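Local coordinates for protein cytosolic phospholipase A2 delta (Homo sapiens, PDB 5IZ5) that hydrolyses glycerophospholipids at the sn-2 position in a calcium-dependent manner, with a preference for linoleic acid there, at residues L298-L309 and G353-F361; S341-L352 and L786-Q797. The protein carries 3 engineered substitutions. All coordinates share one frame; numbering follows the deposited sequence.

Contact 1: residues L298-L309 and G353-F361; sequences LSRRKQVVAKAL and GLLDCVTYF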
loop_
_atom_site.group_PDB
_atom_site.type_symbol
_atom_site.label_atom_id
_atom_site.label_comp_id
_atom_site.label_asym_id
_atom_site.label_seq_id
_atom_site.Cartn_x
_atom_site.Cartn_y
_atom_site.Cartn_z
ATOM N N LEU B 298 -14.754 -4.848 17.871
ATOM C CA LEU B 298 -15.547 -6.048 17.642
ATOM C C LEU B 298 -16.478 -6.341 18.810
ATOM O O LEU B 298 -17.652 -6.674 18.597
ATOM C CB LEU B 298 -14.658 -7.260 17.357
ATOM C CG LEU B 298 -13.967 -7.249 15.990
ATOM C CD1 LEU B 298 -12.998 -8.417 15.894
ATOM C CD2 LEU B 298 -14.976 -7.292 14.844
ATOM N N SER B 299 -15.959 -6.218 20.032
ATOM C CA SER B 299 -16.784 -6.393 21.235
ATOM C C SER B 299 -17.939 -5.402 21.248
ATOM O O SER B 299 -19.077 -5.778 21.506
ATOM C CB SER B 299 -15.942 -6.292 22.519
ATOM O OG SER B 299 -15.486 -4.968 22.785
ATOM N N ARG B 300 -17.652 -4.145 20.925
ATOM C CA ARG B 300 -18.691 -3.126 20.831
ATOM C C ARG B 300 -19.701 -3.442 19.723
ATOM O O ARG B 300 -20.914 -3.401 19.947
ATOM C CB ARG B 300 -18.049 -1.745 20.615
ATOM C CG ARG B 300 -17.344 -1.216 21.850
ATOM C CD ARG B 300 -16.820 0.205 21.743
ATOM N NE ARG B 300 -16.267 0.587 20.434
ATOM C CZ ARG B 300 -14.968 0.599 20.119
ATOM N NH1 ARG B 300 -14.041 0.227 20.994
ATOM N NH2 ARG B 300 -14.589 0.987 18.907
ATOM N N ARG B 301 -19.204 -3.800 18.542
ATOM C CA ARG B 301 -20.069 -4.024 17.386
ATOM C C ARG B 301 -20.954 -5.258 17.560
ATOM O O ARG B 301 -22.112 -5.244 17.166
ATOM C CB ARG B 301 -19.235 -4.150 16.097
ATOM C CG ARG B 301 -20.043 -4.265 14.810
ATOM C CD ARG B 301 -20.946 -3.062 14.594
ATOM N NE ARG B 301 -21.702 -3.155 13.352
ATOM C CZ ARG B 301 -22.621 -2.274 12.966
ATOM N NH1 ARG B 301 -22.913 -1.216 13.721
ATOM N NH2 ARG B 301 -23.258 -2.453 11.816
ATOM N N LYS B 302 -20.406 -6.318 18.141
ATOM C CA LYS B 302 -21.145 -7.578 18.285
ATOM C C LYS B 302 -22.371 -7.491 19.191
ATOM O O LYS B 302 -23.302 -8.287 19.043
ATOM C CB LYS B 302 -20.221 -8.704 18.739
ATOM C CG LYS B 302 -19.387 -9.238 17.588
ATOM C CD LYS B 302 -18.366 -10.261 18.044
ATOM C CE LYS B 302 -17.465 -10.650 16.883
ATOM N NZ LYS B 302 -16.468 -11.675 17.285
ATOM N N GLN B 303 -22.371 -6.538 20.122
ATOM C CA GLN B 303 -23.575 -6.250 20.901
ATOM C C GLN B 303 -24.674 -5.703 20.008
ATOM O O GLN B 303 -25.826 -6.123 20.113
ATOM C CB GLN B 303 -23.292 -5.243 22.016
ATOM C CG GLN B 303 -22.674 -5.875 23.256
ATOM C CD GLN B 303 -23.724 -6.609 24.084
ATOM O OE1 GLN B 303 -24.483 -5.989 24.835
ATOM N NE2 GLN B 303 -23.790 -7.927 23.930
ATOM N N VAL B 304 -24.311 -4.766 19.134
ATOM C CA VAL B 304 -25.275 -4.170 18.207
ATOM C C VAL B 304 -25.771 -5.221 17.214
ATOM O O VAL B 304 -26.950 -5.252 16.873
ATOM C CB VAL B 304 -24.687 -2.952 17.451
ATOM C CG1 VAL B 304 -25.684 -2.405 16.435
ATOM C CG2 VAL B 304 -24.293 -1.849 18.428
ATOM N N VAL B 305 -24.869 -6.090 16.771
ATOM C CA VAL B 305 -25.220 -7.164 15.840
ATOM C C VAL B 305 -26.126 -8.216 16.491
ATOM O O VAL B 305 -27.112 -8.646 15.891
ATOM C CB VAL B 305 -23.960 -7.852 15.274
ATOM C CG1 VAL B 305 -24.329 -9.065 14.436
ATOM C CG2 VAL B 305 -23.141 -6.870 14.438
ATOM N N ALA B 306 -25.787 -8.629 17.709
ATOM C CA ALA B 306 -26.594 -9.609 18.450
ATOM C C ALA B 306 -28.043 -9.144 18.572
ATOM O O ALA B 306 -28.977 -9.907 18.308
ATOM C CB ALA B 306 -26.005 -9.844 19.831
ATOM N N LYS B 307 -28.217 -7.882 18.954
ATOM C CA LYS B 307 -29.544 -7.281 19.083
ATOM C C LYS B 307 -30.272 -7.254 17.740
ATOM O O LYS B 307 -31.406 -7.724 17.634
ATOM C CB LYS B 307 -29.455 -5.855 19.635
ATOM C CG LYS B 307 -30.504 -5.527 20.685
ATOM C CD LYS B 307 -30.772 -4.031 20.769
ATOM C CE LYS B 307 -31.503 -3.522 19.534
ATOM N NZ LYS B 307 -31.847 -2.080 19.659
ATOM N N ALA B 308 -29.620 -6.703 16.718
ATOM C CA ALA B 308 -30.231 -6.584 15.393
ATOM C C ALA B 308 -30.563 -7.949 14.787
ATOM O O ALA B 308 -31.546 -8.086 14.063
ATOM C CB ALA B 308 -29.320 -5.801 14.458
ATOM N N LEU B 309 -29.742 -8.950 15.090
ATOM C CA LEU B 309 -29.998 -10.313 14.634
ATOM C C LEU B 309 -31.221 -10.938 15.304
ATOM O O LEU B 309 -32.022 -11.602 14.647
ATOM C CB LEU B 309 -28.799 -11.215 14.901
ATOM C CG LEU B 309 -27.775 -11.382 13.787
ATOM C CD1 LEU B 309 -26.673 -12.296 14.279
ATOM C CD2 LEU B 309 -28.408 -11.954 12.529
ATOM N N GLY B 353 -33.411 -3.521 8.213
ATOM C CA GLY B 353 -32.835 -3.663 9.545
ATOM C C GLY B 353 -31.645 -4.599 9.587
ATOM O O GLY B 353 -31.296 -5.099 10.649
ATOM N N LEU B 354 -31.006 -4.836 8.442
ATOM C CA LEU B 354 -29.888 -5.779 8.371
ATOM C C LEU B 354 -28.513 -5.106 8.342
ATOM O O LEU B 354 -27.492 -5.778 8.514
ATOM C CB LEU B 354 -30.057 -6.701 7.163
ATOM C CG LEU B 354 -31.332 -7.550 7.173
ATOM C CD1 LEU B 354 -31.447 -8.325 5.875
ATOM C CD2 LEU B 354 -31.360 -8.506 8.351
ATOM N N LEU B 355 -28.482 -3.791 8.148
ATOM C CA LEU B 355 -27.224 -3.046 8.194
ATOM C C LEU B 355 -26.570 -3.172 9.572
ATOM O O LEU B 355 -25.345 -3.302 9.669
ATOM C CB LEU B 355 -27.455 -1.576 7.832
ATOM C CG LEU B 355 -26.230 -0.687 7.578
ATOM C CD1 LEU B 355 -25.255 -1.315 6.591
ATOM C CD2 LEU B 355 -26.670 0.682 7.079
ATOM N N ASP B 356 -27.390 -3.166 10.627
ATOM C CA ASP B 356 -26.904 -3.345 12.001
ATOM C C ASP B 356 -26.339 -4.743 12.275
ATOM O O ASP B 356 -25.699 -4.951 13.302
ATOM C CB ASP B 356 -28.010 -3.037 13.023
ATOM C CG ASP B 356 -28.375 -1.557 13.086
ATOM O OD1 ASP B 356 -27.569 -0.702 12.677
ATOM O OD2 ASP B 356 -29.484 -1.241 13.554
ATOM N N CYS B 357 -26.593 -5.699 11.384
ATOM C CA CYS B 357 -25.994 -7.028 11.489
ATOM C C CYS B 357 -24.607 -7.132 10.835
ATOM O O CYS B 357 -23.963 -8.174 10.928
ATOM C CB CYS B 357 -26.922 -8.076 10.866
ATOM S SG CYS B 357 -28.595 -8.117 11.555
ATOM N N VAL B 358 -24.141 -6.064 10.187
ATOM C CA VAL B 358 -22.878 -6.100 9.443
ATOM C C VAL B 358 -21.707 -5.635 10.304
ATOM O O VAL B 358 -21.756 -4.558 10.894
ATOM C CB VAL B 358 -22.953 -5.213 8.183
ATOM C CG1 VAL B 358 -21.636 -5.240 7.414
ATOM C CG2 VAL B 358 -24.100 -5.663 7.290
ATOM N N THR B 359 -20.653 -6.442 10.357
ATOM C CA THR B 359 -19.448 -6.102 11.116
ATOM C C THR B 359 -18.415 -5.361 10.258
ATOM O O THR B 359 -17.873 -4.337 10.684
ATOM C CB THR B 359 -18.810 -7.359 11.743
ATOM O OG1 THR B 359 -19.699 -7.892 12.731
ATOM C CG2 THR B 359 -17.473 -7.036 12.412
ATOM N N TYR B 360 -18.161 -5.872 9.052
ATOM C CA TYR B 360 -17.124 -5.327 8.172
ATOM C C TYR B 360 -17.686 -4.799 6.857
ATOM O O TYR B 360 -18.652 -5.337 6.318
ATOM C CB TYR B 360 -16.096 -6.402 7.867
ATOM C CG TYR B 360 -15.260 -6.830 9.051
ATOM C CD1 TYR B 360 -14.391 -5.942 9.669
ATOM C CD2 TYR B 360 -15.316 -8.135 9.531
ATOM C CE1 TYR B 360 -13.611 -6.332 10.744
ATOM C CE2 TYR B 360 -14.538 -8.538 10.602
ATOM C CZ TYR B 360 -13.689 -7.635 11.208
ATOM O OH TYR B 360 -12.897 -8.025 12.264
ATOM N N PHE B 361 -17.056 -3.752 6.333
ATOM C CA PHE B 361 -17.508 -3.095 5.107
ATOM C C PHE B 361 -16.263 -2.741 4.285
ATOM O O PHE B 361 -15.567 -1.775 4.592
ATOM C CB PHE B 361 -18.355 -1.870 5.494
ATOM C CG PHE B 361 -18.944 -1.096 4.334
ATOM C CD1 PHE B 361 -18.833 -1.521 3.012
ATOM C CD2 PHE B 361 -19.642 0.078 4.589
ATOM C CE1 PHE B 361 -19.384 -0.772 1.982
ATOM C CE2 PHE B 361 -20.200 0.821 3.566
ATOM C CZ PHE B 361 -20.071 0.395 2.258
HETATM O O HOH W 1 -24.904 -0.373 12.005
#

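Contact 2: residues S341-L352 and L786-Q797; sequences SLYGHLLALQKL and LRLSDYNVQTSQ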
loop_
_atom_site.group_PDB
_atom_site.type_symbol
_atom_site.label_atom_id
_atom_site.label_comp_id
_atom_site.label_asym_id
_atom_site.label_seq_id
_atom_site.Cartn_x
_atom_site.Cartn_y
_atom_site.Cartn_z
ATOM N N SER B 341 -24.834 2.890 -6.948
ATOM C CA SER B 341 -25.466 1.614 -6.682
ATOM C C SER B 341 -25.266 1.157 -5.232
ATOM O O SER B 341 -26.185 0.601 -4.624
ATOM C CB SER B 341 -24.925 0.564 -7.644
ATOM O OG SER B 341 -25.550 -0.689 -7.424
ATOM N N LEU B 342 -24.072 1.403 -4.689
ATOM C CA LEU B 342 -23.744 1.036 -3.313
ATOM C C LEU B 342 -24.607 1.793 -2.305
ATOM O O LEU B 342 -25.022 1.228 -1.299
ATOM C CB LEU B 342 -22.254 1.278 -3.029
ATOM C CG LEU B 342 -21.724 0.925 -1.637
ATOM C CD1 LEU B 342 -22.074 -0.499 -1.227
ATOM C CD2 LEU B 342 -20.210 1.121 -1.598
ATOM N N TYR B 343 -24.874 3.067 -2.579
ATOM C CA TYR B 343 -25.812 3.843 -1.772
ATOM C C TYR B 343 -27.168 3.128 -1.685
ATOM O O TYR B 343 -27.769 3.028 -0.610
ATOM C CB TYR B 343 -26.022 5.235 -2.367
ATOM C CG TYR B 343 -25.043 6.297 -1.906
ATOM C CD1 TYR B 343 -24.978 6.677 -0.572
ATOM C CD2 TYR B 343 -24.208 6.948 -2.814
ATOM C CE1 TYR B 343 -24.101 7.665 -0.151
ATOM C CE2 TYR B 343 -23.326 7.932 -2.403
ATOM C CZ TYR B 343 -23.274 8.288 -1.073
ATOM O OH TYR B 343 -22.397 9.263 -0.662
ATOM N N GLY B 344 -27.639 2.643 -2.832
ATOM C CA GLY B 344 -28.892 1.903 -2.918
ATOM C C GLY B 344 -28.859 0.604 -2.142
ATOM O O GLY B 344 -29.830 0.268 -1.458
ATOM N N HIS B 345 -27.745 -0.124 -2.242
ATOM C CA HIS B 345 -27.578 -1.362 -1.494
ATOM C C HIS B 345 -27.594 -1.117 0.013
ATOM O O HIS B 345 -28.163 -1.909 0.772
ATOM C CB HIS B 345 -26.285 -2.077 -1.885
ATOM C CG HIS B 345 -26.302 -2.649 -3.265
ATOM N ND1 HIS B 345 -27.454 -3.098 -3.874
ATOM C CD2 HIS B 345 -25.300 -2.871 -4.146
ATOM C CE1 HIS B 345 -27.160 -3.561 -5.076
ATOM N NE2 HIS B 345 -25.859 -3.436 -5.265
ATOM N N LEU B 346 -26.961 -0.031 0.441
ATOM C CA LEU B 346 -26.944 0.324 1.853
ATOM C C LEU B 346 -28.335 0.758 2.334
ATOM O O LEU B 346 -28.729 0.430 3.451
ATOM C CB LEU B 346 -25.907 1.418 2.124
ATOM C CG LEU B 346 -24.435 1.027 1.929
ATOM C CD1 LEU B 346 -23.556 2.262 1.989
ATOM C CD2 LEU B 346 -23.974 0.001 2.952
ATOM N N LEU B 347 -29.066 1.490 1.494
ATOM C CA LEU B 347 -30.433 1.902 1.822
ATOM C C LEU B 347 -31.329 0.686 2.064
ATOM O O LEU B 347 -32.091 0.647 3.028
ATOM C CB LEU B 347 -31.023 2.773 0.712
ATOM C CG LEU B 347 -32.448 3.309 0.914
ATOM C CD1 LEU B 347 -32.524 4.256 2.102
ATOM C CD2 LEU B 347 -32.931 4.014 -0.342
ATOM N N ALA B 348 -31.220 -0.305 1.187
ATOM C CA ALA B 348 -31.961 -1.547 1.330
ATOM C C ALA B 348 -31.654 -2.217 2.665
ATOM O O ALA B 348 -32.568 -2.533 3.426
ATOM C CB ALA B 348 -31.629 -2.490 0.189
ATOM N N LEU B 349 -30.372 -2.428 2.951
ATOM C CA LEU B 349 -29.979 -3.106 4.180
ATOM C C LEU B 349 -30.473 -2.353 5.414
ATOM O O LEU B 349 -30.831 -2.973 6.413
ATOM C CB LEU B 349 -28.459 -3.307 4.246
ATOM C CG LEU B 349 -27.853 -4.274 3.225
ATOM C CD1 LEU B 349 -26.333 -4.189 3.252
ATOM C CD2 LEU B 349 -28.306 -5.706 3.460
ATOM N N GLN B 350 -30.498 -1.024 5.336
ATOM C CA GLN B 350 -30.998 -0.206 6.436
ATOM C C GLN B 350 -32.491 -0.450 6.637
ATOM O O GLN B 350 -32.927 -0.766 7.742
ATOM C CB GLN B 350 -30.740 1.281 6.181
ATOM C CG GLN B 350 -31.003 2.155 7.397
ATOM C CD GLN B 350 -30.685 3.621 7.154
ATOM O OE1 GLN B 350 -31.151 4.215 6.184
ATOM N NE2 GLN B 350 -29.889 4.211 8.039
ATOM N N LYS B 351 -33.259 -0.315 5.561
ATOM C CA LYS B 351 -34.706 -0.517 5.603
ATOM C C LYS B 351 -35.085 -1.905 6.111
ATOM O O LYS B 351 -36.041 -2.044 6.860
ATOM C CB LYS B 351 -35.315 -0.291 4.224
ATOM C CG LYS B 351 -35.375 1.168 3.811
ATOM C CD LYS B 351 -35.937 1.290 2.407
ATOM C CE LYS B 351 -36.080 2.732 1.961
ATOM N NZ LYS B 351 -36.513 2.806 0.539
ATOM N N LEU B 352 -34.324 -2.921 5.714
ATOM C CA LEU B 352 -34.547 -4.283 6.186
ATOM C C LEU B 352 -34.057 -4.519 7.612
ATOM O O LEU B 352 -34.251 -5.606 8.156
ATOM C CB LEU B 352 -33.850 -5.285 5.266
ATOM C CG LEU B 352 -34.284 -5.342 3.801
ATOM C CD1 LEU B 352 -33.463 -6.408 3.086
ATOM C CD2 LEU B 352 -35.771 -5.628 3.660
ATOM N N LEU B 786 -30.103 3.742 -8.441
ATOM C CA LEU B 786 -30.240 3.650 -6.994
ATOM C C LEU B 786 -31.417 2.754 -6.599
ATOM O O LEU B 786 -31.261 1.842 -5.790
ATOM C CB LEU B 786 -30.440 5.041 -6.398
ATOM C CG LEU B 786 -30.587 5.071 -4.875
ATOM C CD1 LEU B 786 -29.222 5.155 -4.213
ATOM C CD2 LEU B 786 -31.469 6.228 -4.441
ATOM N N ARG B 787 -32.588 3.021 -7.175
ATOM C CA ARG B 787 -33.800 2.272 -6.825
ATOM C C ARG B 787 -33.713 0.817 -7.276
ATOM O O ARG B 787 -34.179 -0.077 -6.575
ATOM C CB ARG B 787 -35.060 2.934 -7.393
ATOM C CG ARG B 787 -35.416 4.274 -6.770
ATOM C CD ARG B 787 -36.903 4.586 -6.872
ATOM N NE ARG B 787 -37.218 5.923 -6.367
ATOM C CZ ARG B 787 -37.356 7.026 -7.106
ATOM N NH1 ARG B 787 -37.210 7.007 -8.429
ATOM N NH2 ARG B 787 -37.639 8.178 -6.506
ATOM N N LEU B 788 -33.095 0.579 -8.429
ATOM C CA LEU B 788 -32.813 -0.783 -8.869
ATOM C C LEU B 788 -31.993 -1.532 -7.825
ATOM O O LEU B 788 -32.313 -2.665 -7.467
ATOM C CB LEU B 788 -32.049 -0.780 -10.197
ATOM C CG LEU B 788 -31.453 -2.122 -10.634
ATOM C CD1 LEU B 788 -32.545 -3.167 -10.815
ATOM C CD2 LEU B 788 -30.653 -1.967 -11.912
ATOM N N SER B 789 -30.917 -0.900 -7.366
ATOM C CA SER B 789 -30.010 -1.510 -6.398
ATOM C C SER B 789 -30.741 -1.806 -5.096
ATOM O O SER B 789 -30.629 -2.896 -4.544
ATOM C CB SER B 789 -28.813 -0.586 -6.133
ATOM O OG SER B 789 -28.142 -0.255 -7.334
ATOM N N ASP B 790 -31.475 -0.812 -4.612
ATOM C CA ASP B 790 -32.315 -0.949 -3.428
ATOM C C ASP B 790 -33.281 -2.129 -3.575
ATOM O O ASP B 790 -33.366 -2.993 -2.701
ATOM C CB ASP B 790 -33.088 0.356 -3.214
ATOM C CG ASP B 790 -34.011 0.314 -2.015
ATOM O OD1 ASP B 790 -33.818 -0.527 -1.116
ATOM O OD2 ASP B 790 -34.934 1.147 -1.969
ATOM N N TYR B 791 -33.984 -2.162 -4.699
ATOM C CA TYR B 791 -34.947 -3.219 -4.980
ATOM C C TYR B 791 -34.304 -4.605 -4.980
ATOM O O TYR B 791 -34.808 -5.524 -4.335
ATOM C CB TYR B 791 -35.630 -2.961 -6.322
ATOM C CG TYR B 791 -36.511 -4.093 -6.773
ATOM C CD1 TYR B 791 -37.863 -4.127 -6.445
ATOM C CD2 TYR B 791 -35.993 -5.130 -7.531
ATOM C CE1 TYR B 791 -38.673 -5.170 -6.860
ATOM C CE2 TYR B 791 -36.789 -6.170 -7.948
ATOM C CZ TYR B 791 -38.130 -6.190 -7.612
ATOM O OH TYR B 791 -38.928 -7.229 -8.030
ATOM N N ASN B 792 -33.196 -4.749 -5.706
ATOM C CA ASN B 792 -32.506 -6.040 -5.830
ATOM C C ASN B 792 -32.112 -6.658 -4.500
ATOM O O ASN B 792 -32.099 -7.878 -4.361
ATOM C CB ASN B 792 -31.254 -5.916 -6.699
ATOM C CG ASN B 792 -31.576 -5.759 -8.166
ATOM O OD1 ASN B 792 -32.744 -5.715 -8.558
ATOM N ND2 ASN B 792 -30.543 -5.686 -8.989
ATOM N N VAL B 793 -31.781 -5.822 -3.526
ATOM C CA VAL B 793 -31.465 -6.321 -2.194
ATOM C C VAL B 793 -32.748 -6.623 -1.410
ATOM O O VAL B 793 -32.852 -7.672 -0.779
ATOM C CB VAL B 793 -30.541 -5.347 -1.433
ATOM C CG1 VAL B 793 -30.479 -5.688 0.050
ATOM C CG2 VAL B 793 -29.146 -5.390 -2.039
ATOM N N GLN B 794 -33.720 -5.715 -1.456
ATOM C CA GLN B 794 -34.993 -5.931 -0.752
ATOM C C GLN B 794 -35.695 -7.213 -1.200
ATOM O O GLN B 794 -36.109 -8.021 -0.377
ATOM C CB GLN B 794 -35.922 -4.726 -0.899
ATOM C CG GLN B 794 -35.646 -3.647 0.133
ATOM C CD GLN B 794 -36.510 -2.416 -0.052
ATOM O OE1 GLN B 794 -37.265 -2.309 -1.018
ATOM N NE2 GLN B 794 -36.398 -1.475 0.874
ATOM N N THR B 795 -35.788 -7.414 -2.508
ATOM C CA THR B 795 -36.374 -8.644 -3.046
ATOM C C THR B 795 -35.601 -9.915 -2.668
ATOM O O THR B 795 -36.111 -11.010 -2.844
ATOM C CB THR B 795 -36.488 -8.590 -4.572
ATOM O OG1 THR B 795 -37.494 -9.519 -5.004
ATOM C CG2 THR B 795 -35.166 -8.942 -5.204
ATOM N N SER B 796 -34.366 -9.772 -2.192
ATOM C CA SER B 796 -33.557 -10.917 -1.774
ATOM C C SER B 796 -33.570 -11.105 -0.261
ATOM O O SER B 796 -32.785 -11.893 0.274
ATOM C CB SER B 796 -32.113 -10.725 -2.244
ATOM O OG SER B 796 -32.068 -10.398 -3.614
ATOM N N GLN B 797 -34.458 -10.387 0.427
ATOM C CA GLN B 797 -34.524 -10.426 1.884
ATOM C C GLN B 797 -34.525 -11.855 2.405
ATOM O O GLN B 797 -33.783 -12.178 3.334
ATOM C CB GLN B 797 -35.772 -9.696 2.382
ATOM C CG GLN B 797 -35.907 -9.675 3.894
ATOM C CD GLN B 797 -37.157 -8.954 4.367
ATOM O OE1 GLN B 797 -38.105 -8.757 3.607
ATOM N NE2 GLN B 797 -37.161 -8.549 5.630
#

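Contact 1: residues L298-L309 and G353-F361
Arg301 of helix 292-313 grips the backbone carbonyl of Val358, in the connection 353-361 of a beta-alpha-beta crossover of the catalytic domain. The crossover runs from strand 327-331 through helix 335-351 to the parallel strand 360-363. The guanidinium comes side-on, and two of its nitrogens share one oxygen. Arg301 NE lies 2.8 Å from Val358 O. Arg301 NH2 lies 2.7 Å from the same Val358 O. The oxygen sits in the guanidinium plane, yet both bonds are bent, the NE one to 142°. NH2 keeps to the carbonyl plane, while NE is tilted from it. The side chain leaves with CG anti to the backbone N (chi1 -175°) and bends at chi2 (59°), which turns the flat group onto this connection. Asp356 O lies over one face, off-centre. A water links Arg301 NH2 to Asp356 OD1, and NH1 bonds Gly459 O, so the group is fixed from several sides.

Farther along the helix, Val305 sets both methyls against carbonyl oxygens of the connection. Its CG2 meets Asp356 O at 3.4 Å, while CG1 touches Cys357 O. Ala308 CB packs on Asp356 CB at 3.4 Å. Cys357 SG rests against Ala308 CB and Leu309 CD2.

At the other end, Leu298 crosses Thr359 and Tyr360 at about a right angle. The Tyr360 hydroxyl, which bonds Glu294, touches Leu298 CD2 at 3.4 Å. That methyl is tight against Thr359 CG2, at 3.5 Å. Thr359 CG2 in turn stands 3.7 Å above the centre of the Tyr360 ring.

Contact 2: residues S341-L352 and L786-Q797
Ser789 OG is held by two groups. It accepts a hydrogen bond from Ser341 OG at 2.6 Å, and it also bonds Leu785 O one turn back in its own helix. The two serines join helix 335-351 to helix 779-794 at one end of the contact. The short segments cross at -40°, with their axes 7.1 Å apart. Gly344 permits this approach, since a CB there would run into Leu786 O and Ser789 CB. Asp790 CA comes 3.4 Å from Gly344 O in a CA-H...O contact. Leu786 CD1 lies over the backbone at Gly344.

Asp790 is a knob in the hole formed by Gly344, Leu347, Ala348 and Lys351. A chi1 of 179° sets its CG trans to the backbone N and directs the carboxylate across the neighbouring helix. OD1 lies against Ala348. OD2 forms a salt bridge with Lys351 NZ at 3.4 Å, as a hydrogen bond a weak one; the lysine chain is extended.

His345 ND1 makes a weak, bent bond to Ser789 O, 3.3 Å long, with the acceptor at the ring edge. CE1 touches Ser789 CB, and Ser341 O sits above the ring near its margin. Val793 CG2 meets ND1 obliquely at 3.4 Å. Replacing His345 by alanine removes the ring, which would probably open a gap beside Val793 CG2, leave Ser789 O without this weak bond and Phe676 without its stacking partner.

Val793 also presses CG1 on Ala348 CB, a tight 3.4 Å. Leu352 CD2 packs on the amide end of Gln797 and on Gln794 CG.

Around this pair, Leu342, Leu346 and Leu349 lean on strand 327-331. Phe676 of strand 672-676 stacks on His345, while Tyr343, Leu347 and Leu786 reach helix 386-397.

Contacts 1 and 2 have centres 18 Å apart and meet where helix 335-351 runs into the segment 353-361. Gly353, with positive phi, turns the chain out of the helix in a Schellman motif. Just beyond it, Leu354 N lies 2.8 Å from Leu349 O, and Leu355 N lies 3.0 Å from the same oxygen, both probable hydrogen bonds. Farther on, the Phe361 ring packs on Leu342 and Leu346, on the side of the helix turned away from contact 2. Contact 1 is remote from the annotated sites, but its strand 360-363 leads to the nucleophile Ser365. In contact 2, the side chain of Ser341 is about 9 Å from Gly334, which binds substrate.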